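Local coordinates for protein transcriptional regulator (Pyrococcus horikoshii, PDB 1UDD) that is of unknown function but is an all-helical member of the TenA/THI-4/PQQC family, at residues K19-P24 and A144-D149; V26-L29 and T33-L36; E37-Y42 and R160-V165; C136-A141 and R195-G200. All coordinates share one frame; numbering follows the deposited sequence.

Contact 1: K19-P24 and A144-D149; sequences KIFEHP and AEYHKD
Phe21 and Tyr146 form an offset aromatic stack, and beside it His147 hydrogen-bonds to the backbone of Phe21. The contact joins the C-terminal end of helix 14-21 to the turn between helices 126-146 and 148-151. The two rings lie nearly flat on each other, with planes at 12° and centroids 4.7 Å apart. The overlap is shifted. Phe21 CB sits over the middle of the phenol ring as a CH-pi contact, 3.7 Å from the Tyr146 centroid. The near edge of the phenyl ring, CG and CD2, covers the CD1 side of Tyr146; Phe21 CG to Tyr146 CD1 is 3.8 Å. Tyr146 reaches across because its CG is anti to the backbone N (chi1 -170°).

This is a helix-end junction within the all-helical TenA-type fold, closing a loop of about 120 residues. His147 is the first residue to leave helix 126-146 and also the N-cap residue of helix 148-151. Its imidazole NE2 donates to Phe21 O at 2.8 Å. The oxygen lies almost in the imidazole plane, and the donor meets a lone pair in the carbonyl plane. The N-H...O angle is 147°, so the bond is somewhat bent. Tyr146 CD2 lies over the centre of one face of the His147 ring, 3.3 Å above its plane. ND1 of His147 has a weak bond to Lys150 NZ. On the other segment, His23 ND1 caps Phe25 N at the start of helix 24-31, while its NE2 bonds Glu209 on helix 190-213.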
loop_
_atom_site.group_PDB
_atom_site.type_symbol
_atom_site.label_atom_id
_atom_site.label_comp_id
_atom_site.label_asym_id
_atom_site.label_seq_id
_atom_site.Cartn_x
_atom_site.Cartn_y
_atom_site.Cartn_z
ATOM N N LYS A 19 7.760 -9.853 -31.947
ATOM C CA LYS A 19 6.411 -9.488 -32.396
ATOM C C LYS A 19 6.187 -7.990 -32.151
ATOM O O LYS A 19 5.445 -7.332 -32.878
ATOM C CB LYS A 19 5.347 -10.285 -31.642
ATOM C CG LYS A 19 5.481 -11.805 -31.719
ATOM C CD LYS A 19 4.356 -12.440 -30.897
ATOM C CE LYS A 19 4.523 -13.938 -30.752
ATOM N NZ LYS A 19 4.603 -14.587 -32.081
ATOM N N ILE A 20 6.819 -7.450 -31.116
ATOM C CA ILE A 20 6.689 -6.019 -30.844
ATOM C C ILE A 20 7.437 -5.233 -31.927
ATOM O O ILE A 20 6.920 -4.252 -32.465
ATOM C CB ILE A 20 7.309 -5.633 -29.505
ATOM C CG1 ILE A 20 6.496 -6.240 -28.359
ATOM C CG2 ILE A 20 7.412 -4.102 -29.413
ATOM C CD1 ILE A 20 7.077 -5.962 -26.960
ATOM N N PHE A 21 8.657 -5.659 -32.241
ATOM C CA PHE A 21 9.429 -4.951 -33.257
ATOM C C PHE A 21 8.735 -4.982 -34.621
ATOM O O PHE A 21 8.809 -4.026 -35.387
ATOM C CB PHE A 21 10.841 -5.538 -33.393
ATOM C CG PHE A 21 11.674 -5.431 -32.141
ATOM C CD1 PHE A 21 11.630 -4.285 -31.349
ATOM C CD2 PHE A 21 12.525 -6.473 -31.767
ATOM C CE1 PHE A 21 12.421 -4.176 -30.200
ATOM C CE2 PHE A 21 13.316 -6.375 -30.627
ATOM C CZ PHE A 21 13.265 -5.224 -29.838
ATOM N N GLU A 22 8.023 -6.068 -34.893
ATOM C CA GLU A 22 7.355 -6.245 -36.171
ATOM C C GLU A 22 5.878 -5.902 -36.197
ATOM O O GLU A 22 5.217 -6.113 -37.212
ATOM C CB GLU A 22 7.543 -7.690 -36.649
ATOM C CG GLU A 22 8.985 -8.148 -36.576
ATOM C CD GLU A 22 9.203 -9.531 -37.157
ATOM O OE1 GLU A 22 8.296 -10.391 -37.051
ATOM O OE2 GLU A 22 10.300 -9.762 -37.704
ATOM N N HIS A 23 5.352 -5.382 -35.097
ATOM C CA HIS A 23 3.939 -5.026 -35.058
ATOM C C HIS A 23 3.651 -3.922 -36.077
ATOM O O HIS A 23 4.382 -2.936 -36.172
ATOM C CB HIS A 23 3.541 -4.563 -33.652
ATOM C CG HIS A 23 2.065 -4.563 -33.419
ATOM N ND1 HIS A 23 1.240 -3.551 -33.856
ATOM C CD2 HIS A 23 1.257 -5.483 -32.840
ATOM C CE1 HIS A 23 -0.013 -3.847 -33.561
ATOM N NE2 HIS A 23 -0.029 -5.014 -32.943
ATOM N N PRO A 24 2.581 -4.085 -36.864
ATOM C CA PRO A 24 2.174 -3.119 -37.889
ATOM C C PRO A 24 2.194 -1.678 -37.398
ATOM O O PRO A 24 2.775 -0.805 -38.043
ATOM C CB PRO A 24 0.771 -3.583 -38.250
ATOM C CG PRO A 24 0.894 -5.053 -38.119
ATOM C CD PRO A 24 1.662 -5.232 -36.837
ATOM N N ALA A 144 13.138 1.823 -31.253
ATOM C CA ALA A 144 13.726 2.925 -32.014
ATOM C C ALA A 144 15.045 2.474 -32.621
ATOM O O ALA A 144 15.301 2.702 -33.805
ATOM C CB ALA A 144 13.946 4.138 -31.118
ATOM N N GLU A 145 15.882 1.828 -31.812
ATOM C CA GLU A 145 17.166 1.333 -32.301
ATOM C C GLU A 145 16.903 0.408 -33.489
ATOM O O GLU A 145 17.550 0.516 -34.524
ATOM C CB GLU A 145 17.896 0.578 -31.181
ATOM C CG GLU A 145 19.225 -0.072 -31.566
ATOM C CD GLU A 145 20.264 0.927 -32.043
ATOM O OE1 GLU A 145 20.270 2.063 -31.525
ATOM O OE2 GLU A 145 21.086 0.570 -32.921
ATOM N N TYR A 146 15.916 -0.468 -33.334
ATOM C CA TYR A 146 15.537 -1.436 -34.361
ATOM C C TYR A 146 15.083 -0.802 -35.682
ATOM O O TYR A 146 15.369 -1.329 -36.754
ATOM C CB TYR A 146 14.403 -2.323 -33.837
ATOM C CG TYR A 146 14.067 -3.515 -34.710
ATOM C CD1 TYR A 146 14.639 -4.768 -34.468
ATOM C CD2 TYR A 146 13.161 -3.399 -35.764
ATOM C CE1 TYR A 146 14.316 -5.876 -35.247
ATOM C CE2 TYR A 146 12.828 -4.499 -36.555
ATOM C CZ TYR A 146 13.408 -5.736 -36.286
ATOM O OH TYR A 146 13.051 -6.833 -37.035
ATOM N N HIS A 147 14.353 0.309 -35.597
ATOM C CA HIS A 147 13.841 0.990 -36.785
ATOM C C HIS A 147 14.550 2.318 -37.054
ATOM O O HIS A 147 14.027 3.184 -37.749
ATOM C CB HIS A 147 12.335 1.234 -36.635
ATOM C CG HIS A 147 11.522 -0.019 -36.549
ATOM N ND1 HIS A 147 11.299 -0.838 -37.635
ATOM C CD2 HIS A 147 10.872 -0.593 -35.508
ATOM C CE1 HIS A 147 10.548 -1.861 -37.268
ATOM N NE2 HIS A 147 10.276 -1.736 -35.981
ATOM N N LYS A 148 15.745 2.446 -36.493
ATOM C CA LYS A 148 16.601 3.622 -36.601
ATOM C C LYS A 148 16.661 4.198 -38.023
ATOM O O LYS A 148 16.428 5.388 -38.241
ATOM C CB LYS A 148 17.996 3.205 -36.157
ATOM C CG LYS A 148 18.913 4.284 -35.667
ATOM C CD LYS A 148 20.233 3.635 -35.263
ATOM C CE LYS A 148 20.976 4.460 -34.232
ATOM N NZ LYS A 148 22.233 3.793 -33.805
ATOM N N ASP A 149 16.995 3.345 -38.982
ATOM C CA ASP A 149 17.105 3.751 -40.382
ATOM C C ASP A 149 15.793 4.292 -40.944
ATOM O O ASP A 149 15.777 5.360 -41.560
ATOM C CB ASP A 149 17.612 2.570 -41.226
ATOM C CG ASP A 149 16.842 1.276 -40.960
ATOM O OD1 ASP A 149 16.654 0.903 -39.776
ATOM O OD2 ASP A 149 16.435 0.620 -41.943
#

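Contact 2: V26-L29 and T33-L36; sequences VVQL and TLPL
Gln28 lays its side chain over Thr33 and Pro35, in the chain that leaves helix 24-31 and runs on toward helix 36-63. Its CG points away from the carbonyl carbon and beside the backbone N (chi1 -75°), and the chain is extended beyond CG. This carries the amide out along the loop. Gln28 CG meets the methyl Thr33 CG2 at 3.7 Å. The amide oxygen lies close to the same methyl, with Gln28 OE1 to Thr33 CG2 at 3.6 Å. It also lies against the proline ring, with Gln28 OE1 to Pro35 CD at 3.7 Å. Pro35 stands at the N-cap position of helix 36-63. Nearer the backbone, Gln28 CB rests against Leu34 N at 3.5 Å.

The backbone turns back on the helix at Gln28 O. Leu34 N donates to this oxygen at 2.9 Å with an N-H...O angle of 153°. The donor stands well above the carbonyl plane, 64° out of it, and so does not use a lone pair. Thr33 N to Gln28 O, also 2.9 Å, is a weak and strongly bent bond. Ser31 OG, from the last residue of helix 24-31, bonds the same carbonyl oxygen.

Leu34 is buried; its CD2 packs on Leu29 CG at 3.9 Å, and CD1 lies near Gln28 CB. Trp212 of helix 190-213 touches both Gln28 and Leu34.

The chemistry is mixed. One helix-end carbonyl gathers several donors and holds the turn by its backbone, while the two leucines pack as a small apolar patch.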
loop_
_atom_site.group_PDB
_atom_site.type_symbol
_atom_site.label_atom_id
_atom_site.label_comp_id
_atom_site.label_asym_id
_atom_site.label_seq_id
_atom_site.Cartn_x
_atom_site.Cartn_y
_atom_site.Cartn_z
ATOM N N VAL A 26 3.808 -0.341 -34.913
ATOM C CA VAL A 26 5.184 0.068 -34.684
ATOM C C VAL A 26 5.910 0.269 -36.017
ATOM O O VAL A 26 6.496 1.329 -36.267
ATOM C CB VAL A 26 5.967 -0.985 -33.850
ATOM C CG1 VAL A 26 7.440 -0.648 -33.855
ATOM C CG2 VAL A 26 5.445 -1.017 -32.412
ATOM N N VAL A 27 5.872 -0.755 -36.866
ATOM C CA VAL A 27 6.539 -0.684 -38.158
ATOM C C VAL A 27 6.049 0.507 -38.969
ATOM O O VAL A 27 6.846 1.248 -39.547
ATOM C CB VAL A 27 6.321 -1.966 -38.978
ATOM C CG1 VAL A 27 6.991 -1.829 -40.335
ATOM C CG2 VAL A 27 6.891 -3.160 -38.239
ATOM N N GLN A 28 4.739 0.710 -39.000
ATOM C CA GLN A 28 4.194 1.820 -39.775
ATOM C C GLN A 28 4.477 3.189 -39.177
ATOM O O GLN A 28 4.619 4.174 -39.912
ATOM C CB GLN A 28 2.692 1.638 -39.972
ATOM C CG GLN A 28 2.365 0.587 -41.006
ATOM C CD GLN A 28 0.882 0.431 -41.219
ATOM O OE1 GLN A 28 0.136 1.411 -41.216
ATOM N NE2 GLN A 28 0.445 -0.802 -41.420
ATOM N N LEU A 29 4.573 3.253 -37.854
ATOM C CA LEU A 29 4.833 4.523 -37.196
ATOM C C LEU A 29 6.247 4.963 -37.549
ATOM O O LEU A 29 6.481 6.129 -37.860
ATOM C CB LEU A 29 4.710 4.388 -35.667
ATOM C CG LEU A 29 4.325 5.624 -34.837
ATOM C CD1 LEU A 29 4.508 5.292 -33.357
ATOM C CD2 LEU A 29 5.172 6.826 -35.199
ATOM N N THR A 33 4.327 5.375 -42.524
ATOM C CA THR A 33 3.118 4.903 -43.185
ATOM C C THR A 33 1.858 4.907 -42.320
ATOM O O THR A 33 0.737 4.877 -42.833
ATOM C CB THR A 33 3.375 3.483 -43.722
ATOM O OG1 THR A 33 4.146 3.579 -44.927
ATOM C CG2 THR A 33 2.086 2.746 -43.996
ATOM N N LEU A 34 2.035 4.947 -41.007
ATOM C CA LEU A 34 0.891 4.933 -40.109
ATOM C C LEU A 34 -0.102 6.064 -40.407
ATOM O O LEU A 34 0.291 7.219 -40.591
ATOM C CB LEU A 34 1.356 5.039 -38.645
ATOM C CG LEU A 34 0.233 4.807 -37.623
ATOM C CD1 LEU A 34 -0.115 3.330 -37.620
ATOM C CD2 LEU A 34 0.662 5.261 -36.220
ATOM N N PRO A 35 -1.402 5.735 -40.484
ATOM C CA PRO A 35 -2.410 6.766 -40.751
ATOM C C PRO A 35 -2.499 7.679 -39.523
ATOM O O PRO A 35 -2.766 7.212 -38.414
ATOM C CB PRO A 35 -3.687 5.953 -40.959
ATOM C CG PRO A 35 -3.179 4.650 -41.501
ATOM C CD PRO A 35 -1.981 4.387 -40.619
ATOM N N LEU A 36 -2.269 8.971 -39.729
ATOM C CA LEU A 36 -2.287 9.960 -38.655
ATOM C C LEU A 36 -3.424 9.791 -37.661
ATOM O O LEU A 36 -3.314 10.225 -36.516
ATOM C CB LEU A 36 -2.331 11.371 -39.240
ATOM C CG LEU A 36 -2.039 12.516 -38.268
ATOM C CD1 LEU A 36 -0.692 12.281 -37.606
ATOM C CD2 LEU A 36 -2.039 13.843 -39.015
#

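Contact 3: E37-Y42 and R160-V165; sequences EKFKFY and REWGKV
An aromatic cluster inside the helical bundle joins helix 36-63 to helix 157-164 through Phe39, Tyr42 and Trp162. The backbones stay well apart, with Phe39 and Trp162 CA atoms 10.7 Å from each other, so side chains span the gap. Phe39 turns an edge to the face of the indole in a T-shaped pair. The phenyl ring and the five-membered ring of Trp162 stand at 88°, with centroids 5.3 Å apart. The touching atom is the far end of the phenyl ring, Phe39 CZ, which is 3.8 Å from Trp162 CD1.

Tyr42 lies one helical turn further on and meets the six-membered ring of the indole at CZ2. Tyr42 OH approaches Trp162 CZ2 at 3.6 Å, near the indole plane and at its edge. Tyr42 CE2 is 3.9 Å from the same CZ2. Trp162 holds its CG anti to the backbone N (chi1 -179°). This directs the indole toward helix 36-63, where it meets both rings. No hydrogen bond crosses the contact. The hydroxyl of Tyr42 pairs with that of Tyr140 on helix 126-146.

Other helices close round the cluster. Tyr166 meets Trp162 edge to face. Leu29 of helix 24-31 and Leu90 of helix 82-93 both touch Phe39 and Trp162, and Trp208 and Phe207 of helix 190-213 pack on Tyr42.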
loop_
_atom_site.group_PDB
_atom_site.type_symbol
_atom_site.label_atom_id
_atom_site.label_comp_id
_atom_site.label_asym_id
_atom_site.label_seq_id
_atom_site.Cartn_x
_atom_site.Cartn_y
_atom_site.Cartn_z
ATOM N N GLU A 37 -4.514 9.165 -38.090
ATOM C CA GLU A 37 -5.653 8.959 -37.206
ATOM C C GLU A 37 -5.360 7.924 -36.135
ATOM O O GLU A 37 -5.834 8.047 -35.002
ATOM C CB GLU A 37 -6.887 8.522 -37.993
ATOM C CG GLU A 37 -7.623 9.664 -38.667
ATOM C CD GLU A 37 -7.875 10.832 -37.719
ATOM O OE1 GLU A 37 -6.975 11.693 -37.576
ATOM O OE2 GLU A 37 -8.971 10.876 -37.110
ATOM N N LYS A 38 -4.598 6.897 -36.506
ATOM C CA LYS A 38 -4.237 5.842 -35.573
ATOM C C LYS A 38 -3.241 6.355 -34.546
ATOM O O LYS A 38 -3.255 5.928 -33.397
ATOM C CB LYS A 38 -3.650 4.640 -36.320
ATOM C CG LYS A 38 -4.662 3.941 -37.203
ATOM C CD LYS A 38 -4.143 2.628 -37.735
ATOM C CE LYS A 38 -5.304 1.781 -38.235
ATOM N NZ LYS A 38 -4.872 0.422 -38.675
ATOM N N PHE A 39 -2.381 7.277 -34.959
ATOM C CA PHE A 39 -1.387 7.842 -34.052
ATOM C C PHE A 39 -2.100 8.661 -32.988
ATOM O O PHE A 39 -1.758 8.591 -31.805
ATOM C CB PHE A 39 -0.396 8.722 -34.825
ATOM C CG PHE A 39 0.750 9.239 -33.993
ATOM C CD1 PHE A 39 1.600 8.361 -33.327
ATOM C CD2 PHE A 39 1.003 10.606 -33.907
ATOM C CE1 PHE A 39 2.690 8.831 -32.587
ATOM C CE2 PHE A 39 2.087 11.094 -33.172
ATOM C CZ PHE A 39 2.938 10.196 -32.508
ATOM N N LYS A 40 -3.102 9.434 -33.402
ATOM C CA LYS A 40 -3.846 10.244 -32.449
ATOM C C LYS A 40 -4.548 9.367 -31.418
ATOM O O LYS A 40 -4.579 9.713 -30.245
ATOM C CB LYS A 40 -4.863 11.138 -33.165
ATOM C CG LYS A 40 -4.223 12.219 -34.011
ATOM C CD LYS A 40 -5.283 13.069 -34.686
ATOM C CE LYS A 40 -4.686 14.007 -35.716
ATOM N NZ LYS A 40 -5.750 14.858 -36.333
ATOM N N PHE A 41 -5.111 8.240 -31.845
ATOM C CA PHE A 41 -5.785 7.350 -30.898
ATOM C C PHE A 41 -4.776 6.847 -29.861
ATOM O O PHE A 41 -5.082 6.749 -28.667
ATOM C CB PHE A 41 -6.390 6.147 -31.614
ATOM C CG PHE A 41 -7.132 5.228 -30.703
ATOM C CD1 PHE A 41 -8.456 5.492 -30.352
ATOM C CD2 PHE A 41 -6.502 4.117 -30.155
ATOM C CE1 PHE A 41 -9.144 4.657 -29.463
ATOM C CE2 PHE A 41 -7.174 3.281 -29.268
ATOM C CZ PHE A 41 -8.500 3.550 -28.918
ATOM N N TYR A 42 -3.580 6.519 -30.344
ATOM C CA TYR A 42 -2.493 6.043 -29.503
ATOM C C TYR A 42 -2.044 7.141 -28.540
ATOM O O TYR A 42 -2.019 6.931 -27.320
ATOM C CB TYR A 42 -1.317 5.586 -30.387
ATOM C CG TYR A 42 0.011 5.447 -29.669
ATOM C CD1 TYR A 42 0.214 4.463 -28.694
ATOM C CD2 TYR A 42 1.058 6.320 -29.950
ATOM C CE1 TYR A 42 1.433 4.360 -28.016
ATOM C CE2 TYR A 42 2.273 6.231 -29.281
ATOM C CZ TYR A 42 2.452 5.251 -28.315
ATOM O OH TYR A 42 3.642 5.202 -27.635
ATOM N N ARG A 160 8.849 11.725 -36.705
ATOM C CA ARG A 160 10.294 11.804 -36.525
ATOM C C ARG A 160 10.649 12.401 -35.179
ATOM O O ARG A 160 11.512 11.882 -34.477
ATOM C CB ARG A 160 10.958 12.637 -37.622
ATOM C CG ARG A 160 10.974 12.000 -39.001
ATOM C CD ARG A 160 12.082 12.612 -39.849
ATOM N NE ARG A 160 11.972 14.065 -39.934
ATOM C CZ ARG A 160 11.124 14.708 -40.728
ATOM N NH1 ARG A 160 10.306 14.030 -41.522
ATOM N NH2 ARG A 160 11.090 16.032 -40.722
ATOM N N GLU A 161 9.995 13.498 -34.822
ATOM C CA GLU A 161 10.268 14.138 -33.548
ATOM C C GLU A 161 9.985 13.104 -32.460
ATOM O O GLU A 161 10.822 12.838 -31.598
ATOM C CB GLU A 161 9.356 15.355 -33.355
ATOM C CG GLU A 161 9.306 16.310 -34.543
ATOM C CD GLU A 161 8.458 17.548 -34.265
ATOM O OE1 GLU A 161 8.944 18.459 -33.559
ATOM O OE2 GLU A 161 7.302 17.602 -34.744
ATOM N N TRP A 162 8.796 12.515 -32.527
ATOM C CA TRP A 162 8.365 11.506 -31.568
ATOM C C TRP A 162 9.402 10.400 -31.380
ATOM O O TRP A 162 9.777 10.071 -30.257
ATOM C CB TRP A 162 7.043 10.883 -32.027
ATOM C CG TRP A 162 6.529 9.852 -31.082
ATOM C CD1 TRP A 162 5.779 10.066 -29.960
ATOM C CD2 TRP A 162 6.774 8.445 -31.142
ATOM N NE1 TRP A 162 5.542 8.875 -29.315
ATOM C CE2 TRP A 162 6.143 7.861 -30.019
ATOM C CE3 TRP A 162 7.471 7.616 -32.035
ATOM C CZ2 TRP A 162 6.184 6.480 -29.763
ATOM C CZ3 TRP A 162 7.513 6.241 -31.781
ATOM C CH2 TRP A 162 6.869 5.690 -30.650
ATOM N N GLY A 163 9.872 9.840 -32.488
ATOM C CA GLY A 163 10.832 8.757 -32.417
ATOM C C GLY A 163 12.220 9.081 -31.903
ATOM O O GLY A 163 12.778 8.324 -31.104
ATOM N N LYS A 164 12.783 10.197 -32.351
ATOM C CA LYS A 164 14.133 10.581 -31.950
ATOM C C LYS A 164 14.355 10.624 -30.444
ATOM O O LYS A 164 15.477 10.424 -29.974
ATOM C CB LYS A 164 14.502 11.930 -32.584
ATOM C CG LYS A 164 14.485 11.885 -34.116
ATOM C CD LYS A 164 15.046 13.148 -34.777
ATOM C CE LYS A 164 14.198 14.388 -34.497
ATOM N NZ LYS A 164 14.388 14.904 -33.113
ATOM N N VAL A 165 13.294 10.860 -29.682
ATOM C CA VAL A 165 13.432 10.924 -28.233
ATOM C C VAL A 165 14.062 9.645 -27.662
ATOM O O VAL A 165 14.913 9.695 -26.767
ATOM C CB VAL A 165 12.068 11.145 -27.551
ATOM C CG1 VAL A 165 12.259 11.294 -26.059
ATOM C CG2 VAL A 165 11.389 12.375 -28.120
#

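Contact 4: C136-A141 and R195-G200; sequences CFWSYA and RIFITG
Trp138 and Phe197 meet rim to rim, and they alone carry this contact between helices 126-146 and 190-213. Both side chains run with CG anti to the backbone N; for Trp138, chi1 is -164°. The indole of Trp138 is turned so that CD1 nearly eclipses its own CA (chi2 2°). The benzo side, CE3 and CZ3, is thereby swung outward from its helix. Phe197 holds its ring roughly perpendicular to the plane of its CA, CB and CG atoms, and its far end arrives at that rim. Phe197 CZ is 3.7 Å from Trp138 CE3 and 3.9 Å from Trp138 CZ3. The planes are inclined at 65°, with the phenyl and six-membered ring centroids 6.0 Å apart. Neither ring lies over the face of the other.

Trp138 is held by more than this touch. Its NE1 bonds Glu142 OE2 one turn along, Arg179 makes a cation-pi contact, and Trp17 packs edge to face. Phe197 also rests on Leu134 and Pro135. Within segment 195-200, Thr199 OG1 bonds back to Arg195 O at 2.8 Å. The contact centre is about 7 Å from the centre of the chain, and the pair joins two long helices of the all-helical TenA-type fold.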
loop_
_atom_site.group_PDB
_atom_site.type_symbol
_atom_site.label_atom_id
_atom_site.label_comp_id
_atom_site.label_asym_id
_atom_site.label_seq_id
_atom_site.Cartn_x
_atom_site.Cartn_y
_atom_site.Cartn_z
ATOM N N CYS A 136 8.631 -1.456 -20.356
ATOM C CA CYS A 136 8.215 -0.127 -20.823
ATOM C C CYS A 136 9.398 0.703 -21.304
ATOM O O CYS A 136 9.536 0.977 -22.497
ATOM C CB CYS A 136 7.502 0.645 -19.713
ATOM S SG CYS A 136 7.470 2.443 -20.007
ATOM N N PHE A 137 10.252 1.102 -20.370
ATOM C CA PHE A 137 11.417 1.925 -20.697
ATOM C C PHE A 137 12.350 1.294 -21.745
ATOM O O PHE A 137 12.726 1.939 -22.721
ATOM C CB PHE A 137 12.238 2.226 -19.430
ATOM C CG PHE A 137 11.582 3.194 -18.474
ATOM C CD1 PHE A 137 10.629 2.761 -17.560
ATOM C CD2 PHE A 137 11.945 4.541 -18.466
ATOM C CE1 PHE A 137 10.047 3.657 -16.647
ATOM C CE2 PHE A 137 11.372 5.442 -17.560
ATOM C CZ PHE A 137 10.423 4.999 -16.650
ATOM N N TRP A 138 12.693 0.025 -21.550
ATOM C CA TRP A 138 13.625 -0.674 -22.432
ATOM C C TRP A 138 13.136 -0.952 -23.856
ATOM O O TRP A 138 13.845 -0.651 -24.818
ATOM C CB TRP A 138 14.080 -1.970 -21.752
ATOM C CG TRP A 138 15.298 -2.622 -22.345
ATOM C CD1 TRP A 138 16.068 -2.166 -23.391
ATOM C CD2 TRP A 138 15.879 -3.865 -21.933
ATOM N NE1 TRP A 138 17.089 -3.054 -23.652
ATOM C CE2 TRP A 138 16.997 -4.105 -22.772
ATOM C CE3 TRP A 138 15.561 -4.805 -20.936
ATOM C CZ2 TRP A 138 17.802 -5.248 -22.642
ATOM C CZ3 TRP A 138 16.365 -5.946 -20.807
ATOM C CH2 TRP A 138 17.472 -6.153 -21.657
ATOM N N SER A 139 11.937 -1.509 -24.001
ATOM C CA SER A 139 11.414 -1.799 -25.325
ATOM C C SER A 139 11.281 -0.559 -26.215
ATOM O O SER A 139 11.481 -0.648 -27.412
ATOM C CB SER A 139 10.054 -2.494 -25.232
ATOM O OG SER A 139 9.037 -1.591 -24.840
ATOM N N TYR A 140 10.932 0.588 -25.643
ATOM C CA TYR A 140 10.782 1.798 -26.446
ATOM C C TYR A 140 12.115 2.218 -27.052
ATOM O O TYR A 140 12.165 2.742 -28.170
ATOM C CB TYR A 140 10.187 2.940 -25.606
ATOM C CG TYR A 140 8.669 2.987 -25.665
ATOM C CD1 TYR A 140 7.891 1.904 -25.232
ATOM C CD2 TYR A 140 8.013 4.080 -26.237
ATOM C CE1 TYR A 140 6.489 1.915 -25.382
ATOM C CE2 TYR A 140 6.628 4.098 -26.393
ATOM C CZ TYR A 140 5.874 3.020 -25.969
ATOM O OH TYR A 140 4.508 3.052 -26.150
ATOM N N ALA A 141 13.195 1.985 -26.320
ATOM C CA ALA A 141 14.516 2.317 -26.825
ATOM C C ALA A 141 14.936 1.287 -27.871
ATOM O O ALA A 141 15.500 1.650 -28.906
ATOM C CB ALA A 141 15.529 2.350 -25.679
ATOM N N ARG A 195 8.742 -13.803 -14.760
ATOM C CA ARG A 195 7.292 -13.723 -14.982
ATOM C C ARG A 195 6.821 -12.262 -15.042
ATOM O O ARG A 195 5.980 -11.898 -15.864
ATOM C CB ARG A 195 6.535 -14.452 -13.866
ATOM C CG ARG A 195 7.070 -15.844 -13.546
ATOM C CD ARG A 195 6.095 -16.658 -12.678
ATOM N NE ARG A 195 6.712 -17.073 -11.417
ATOM C CZ ARG A 195 6.567 -16.427 -10.261
ATOM N NH1 ARG A 195 5.812 -15.334 -10.190
ATOM N NH2 ARG A 195 7.200 -16.857 -9.178
ATOM N N ILE A 196 7.362 -11.420 -14.166
ATOM C CA ILE A 196 6.973 -10.011 -14.167
ATOM C C ILE A 196 7.363 -9.352 -15.487
ATOM O O ILE A 196 6.554 -8.647 -16.103
ATOM C CB ILE A 196 7.650 -9.223 -13.039
ATOM C CG1 ILE A 196 7.079 -9.638 -11.681
ATOM C CG2 ILE A 196 7.397 -7.732 -13.240
ATOM C CD1 ILE A 196 7.922 -9.183 -10.499
ATOM N N PHE A 197 8.603 -9.586 -15.913
ATOM C CA PHE A 197 9.114 -9.003 -17.148
ATOM C C PHE A 197 8.341 -9.529 -18.363
ATOM O O PHE A 197 8.061 -8.782 -19.296
ATOM C CB PHE A 197 10.600 -9.341 -17.327
ATOM C CG PHE A 197 11.299 -8.501 -18.378
ATOM C CD1 PHE A 197 11.871 -7.273 -18.040
ATOM C CD2 PHE A 197 11.384 -8.940 -19.703
ATOM C CE1 PHE A 197 12.528 -6.484 -19.014
ATOM C CE2 PHE A 197 12.029 -8.175 -20.677
ATOM C CZ PHE A 197 12.606 -6.937 -20.329
ATOM N N ILE A 198 8.014 -10.819 -18.366
ATOM C CA ILE A 198 7.280 -11.372 -19.495
ATOM C C ILE A 198 5.855 -10.818 -19.547
ATOM O O ILE A 198 5.300 -10.569 -20.625
ATOM C CB ILE A 198 7.248 -12.917 -19.442
ATOM C CG1 ILE A 198 8.597 -13.464 -19.917
ATOM C CG2 ILE A 198 6.126 -13.455 -20.338
ATOM C CD1 ILE A 198 8.729 -14.991 -19.830
ATOM N N THR A 199 5.264 -10.615 -18.378
ATOM C CA THR A 199 3.912 -10.047 -18.311
ATOM C C THR A 199 3.946 -8.634 -18.883
ATOM O O THR A 199 3.097 -8.255 -19.692
ATOM C CB THR A 199 3.411 -9.967 -16.847
ATOM O OG1 THR A 199 3.282 -11.293 -16.320
ATOM C CG2 THR A 199 2.067 -9.235 -16.762
ATOM N N GLY A 200 4.945 -7.866 -18.463
ATOM C CA GLY A 200 5.060 -6.496 -18.927
ATOM C C GLY A 200 5.255 -6.428 -20.424
ATOM O O GLY A 200 4.742 -5.520 -21.086
#

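Contacts 1, 2 and 3 form a continuous group. Contact 2 lies inside the chain loop closed by contact 1, with centres about 11 Å apart. Val26 CG1 packs against His147 NE2 at 3.7 Å. Contacts 2 and 3 are closer, about 8 Å between centres, and meet where Leu29 CD1 touches Trp162 CZ3 at 3.5 Å. Contact 4 stands farther off, with centres about 15 Å from contact 1, 20 Å from contact 3 and 22 Å from contact 2. A probable hydrogen bond between Tyr42 OH and Tyr140 OH, 2.8 Å, links it to contact 3. Helix 126-146 supplies residues 136-141 to contact 4 and, at its C-terminal end, residues 144-146 to contact 1.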